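Local atomic coordinates of glutamyl endopeptidase (Staphylococcus epidermidis, PDB entry 6PYM), a protein that probably cleaves proteins on the carbonyl side of glutamate, and also of aspartate, as a secreted serine endopeptidase of the trypsin-like fold. Residues Asn44-Asn49 with Ala95-Ser100. The protein carries 1 engineered substitution. Numbering follows the deposited sequence.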
loop_
_atom_site.group_PDB
_atom_site.type_symbol
_atom_site.label_atom_id
_atom_site.label_comp_id
_atom_site.label_asym_id
_atom_site.label_seq_id
_atom_site.Cartn_x
_atom_site.Cartn_y
_atom_site.Cartn_z
ATOM N N ASN A 44 -0.022 3.968 14.321
ATOM C CA ASN A 44 0.809 5.030 13.762
ATOM C C ASN A 44 1.568 4.580 12.521
ATOM O O ASN A 44 2.614 5.155 12.210
ATOM C CB ASN A 44 1.813 5.555 14.796
ATOM C CG ASN A 44 1.136 6.130 16.019
ATOM O OD1 ASN A 44 0.498 7.179 15.944
ATOM N ND2 ASN A 44 1.266 5.445 17.154
ATOM N N GLU A 45 1.092 3.558 11.812
ATOM C CA GLU A 45 1.953 2.889 10.846
ATOM C C GLU A 45 1.251 2.607 9.531
ATOM O O GLU A 45 0.095 2.162 9.507
ATOM C CB GLU A 45 2.466 1.551 11.390
ATOM C CG GLU A 45 3.495 1.678 12.508
ATOM C CD GLU A 45 2.888 1.877 13.890
ATOM O OE1 GLU A 45 1.690 1.587 14.094
ATOM O OE2 GLU A 45 3.654 2.309 14.781
ATOM N N ILE A 46 1.992 2.815 8.445
ATOM C CA ILE A 46 1.610 2.347 7.121
ATOM C C ILE A 46 2.686 1.396 6.618
ATOM O O ILE A 46 3.834 1.419 7.070
ATOM C CB ILE A 46 1.376 3.485 6.097
ATOM C CG1 ILE A 46 2.689 4.167 5.704
ATOM C CG2 ILE A 46 0.382 4.505 6.635
ATOM C CD1 ILE A 46 2.586 4.994 4.428
ATOM N N LEU A 47 2.299 0.557 5.662
ATOM C CA LEU A 47 3.243 -0.172 4.826
ATOM C C LEU A 47 3.335 0.500 3.464
ATOM O O LEU A 47 2.335 0.982 2.918
ATOM C CB LEU A 47 2.817 -1.623 4.616
ATOM C CG LEU A 47 2.576 -2.405 5.909
ATOM C CD1 LEU A 47 2.183 -3.840 5.592
ATOM C CD2 LEU A 47 3.774 -2.333 6.849
ATOM N N THR A 48 4.545 0.504 2.915
ATOM C CA THR A 48 4.823 0.963 1.564
ATOM C C THR A 48 6.122 0.290 1.112
ATOM O O THR A 48 6.559 -0.699 1.714
ATOM C CB THR A 48 4.829 2.502 1.517
ATOM O OG1 THR A 48 4.979 2.942 0.166
ATOM C CG2 THR A 48 5.958 3.071 2.363
ATOM N N ASN A 49 6.731 0.811 0.045
ATOM C CA ASN A 49 7.976 0.248 -0.463
ATOM C C ASN A 49 9.194 0.972 0.110
ATOM O O ASN A 49 9.148 2.167 0.413
ATOM C CB ASN A 49 8.087 0.383 -1.983
ATOM C CG ASN A 49 7.009 -0.348 -2.758
ATOM O OD1 ASN A 49 6.682 0.070 -3.866
ATOM N ND2 ASN A 49 6.487 -1.449 -2.221
ATOM N N ALA A 95 8.744 -1.478 3.505
ATOM C CA ALA A 95 9.102 -0.681 4.664
ATOM C C ALA A 95 7.850 -0.313 5.439
ATOM O O ALA A 95 6.770 -0.128 4.864
ATOM C CB ALA A 95 9.829 0.606 4.260
ATOM N N ILE A 96 8.002 -0.214 6.756
ATOM C CA ILE A 96 7.015 0.438 7.604
ATOM C C ILE A 96 7.386 1.906 7.671
ATOM O O ILE A 96 8.562 2.249 7.860
ATOM C CB ILE A 96 7.018 -0.166 9.019
ATOM C CG1 ILE A 96 6.673 -1.658 8.987
ATOM C CG2 ILE A 96 6.076 0.619 9.934
ATOM C CD1 ILE A 96 6.947 -2.382 10.307
ATOM N N LEU A 97 6.403 2.778 7.514
ATOM C CA LEU A 97 6.582 4.193 7.815
ATOM C C LEU A 97 5.708 4.504 9.017
ATOM O O LEU A 97 4.479 4.391 8.947
ATOM C CB LEU A 97 6.218 5.094 6.638
ATOM C CG LEU A 97 6.360 6.595 6.925
ATOM C CD1 LEU A 97 7.812 6.994 7.175
ATOM C CD2 LEU A 97 5.778 7.407 5.796
ATOM N N ARG A 98 6.345 4.852 10.130
ATOM C CA ARG A 98 5.625 5.361 11.282
ATOM C C ARG A 98 5.408 6.849 11.072
ATOM O O ARG A 98 6.336 7.559 10.670
ATOM C CB ARG A 98 6.452 5.115 12.542
ATOM C CG ARG A 98 5.786 5.503 13.844
ATOM C CD ARG A 98 6.499 4.829 15.009
ATOM N NE ARG A 98 6.237 3.392 15.019
ATOM C CZ ARG A 98 7.143 2.461 15.298
ATOM N NH1 ARG A 98 8.390 2.802 15.589
ATOM N NH2 ARG A 98 6.795 1.181 15.278
ATOM N N VAL A 99 4.187 7.315 11.315
ATOM C CA VAL A 99 3.832 8.713 11.133
ATOM C C VAL A 99 3.475 9.331 12.477
ATOM O O VAL A 99 3.020 8.652 13.405
ATOM C CB VAL A 99 2.681 8.908 10.119
ATOM C CG1 VAL A 99 3.126 8.482 8.727
ATOM C CG2 VAL A 99 1.437 8.138 10.546
ATOM N N SER A 100 3.668 10.644 12.563
ATOM C CA SER A 100 3.276 11.395 13.741
ATOM C C SER A 100 1.760 11.560 13.780
ATOM O O SER A 100 1.087 11.442 12.753
ATOM C CB SER A 100 3.923 12.778 13.701
ATOM O OG SER A 100 5.334 12.688 13.774
HETATM O O HOH W 1 -0.402 8.661 13.759
#
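E45 and R98 face each other as a non-hydrogen-bonded pair where strand 45-48 runs antiparallel to strand 95-99, and their side chains lie alongside one another on the sheet face they share with L47 and I96. Followed outward, E45 CB and CG pass the CG2 methyl of I96, CG at 3.8 Å. A bend at chi2 (84°) then turns the carboxylate so that its two oxygens serve different partners. OE1 takes the backbone N of N44 from above the carboxylate plane; OE2 receives R98 NE at 2.8 Å on its anti lone pair, in a nearly straight hydrogen bond that is also a salt bridge. OE2 lies in the guanidinium plane, at its edge, although the carboxylate and guanidinium planes stand 83° apart; R98 NH2 adds a weak bond to the same atom. NH1 forms a salt bridge with E84, giving the guanidinium a second carboxylate, which would favour its positive charge. Further along this face, L47 CD2 packs on I96 CG1 at 3.7 Å. On the other face, I46 CG1 rests against L97 CB at 3.8 Å. The backbones are joined by reciprocal bonds in the pairs I46-L97 and T48-A95, and V99 N extends the pairing to N44 O at 2.8 Å. The pair is part of the closed six-stranded N-terminal barrel of a chymotrypsin-like protease: strand 34-42 flanks 45-48, its S37 O accepting a hydrogen bond from T48 OG1, strand 80-87 flanks 95-99, and helix 200-209 packs on L47 and I96. Beyond T48, N49 holds the N-cap position of helix 50-53, which carries the predicted catalytic H51; the side chain of N49 touches the engineered A169, at the predicted position of the catalytic serine, and N49 ND2 hydrogen-bonds to the carbonyl O of H184.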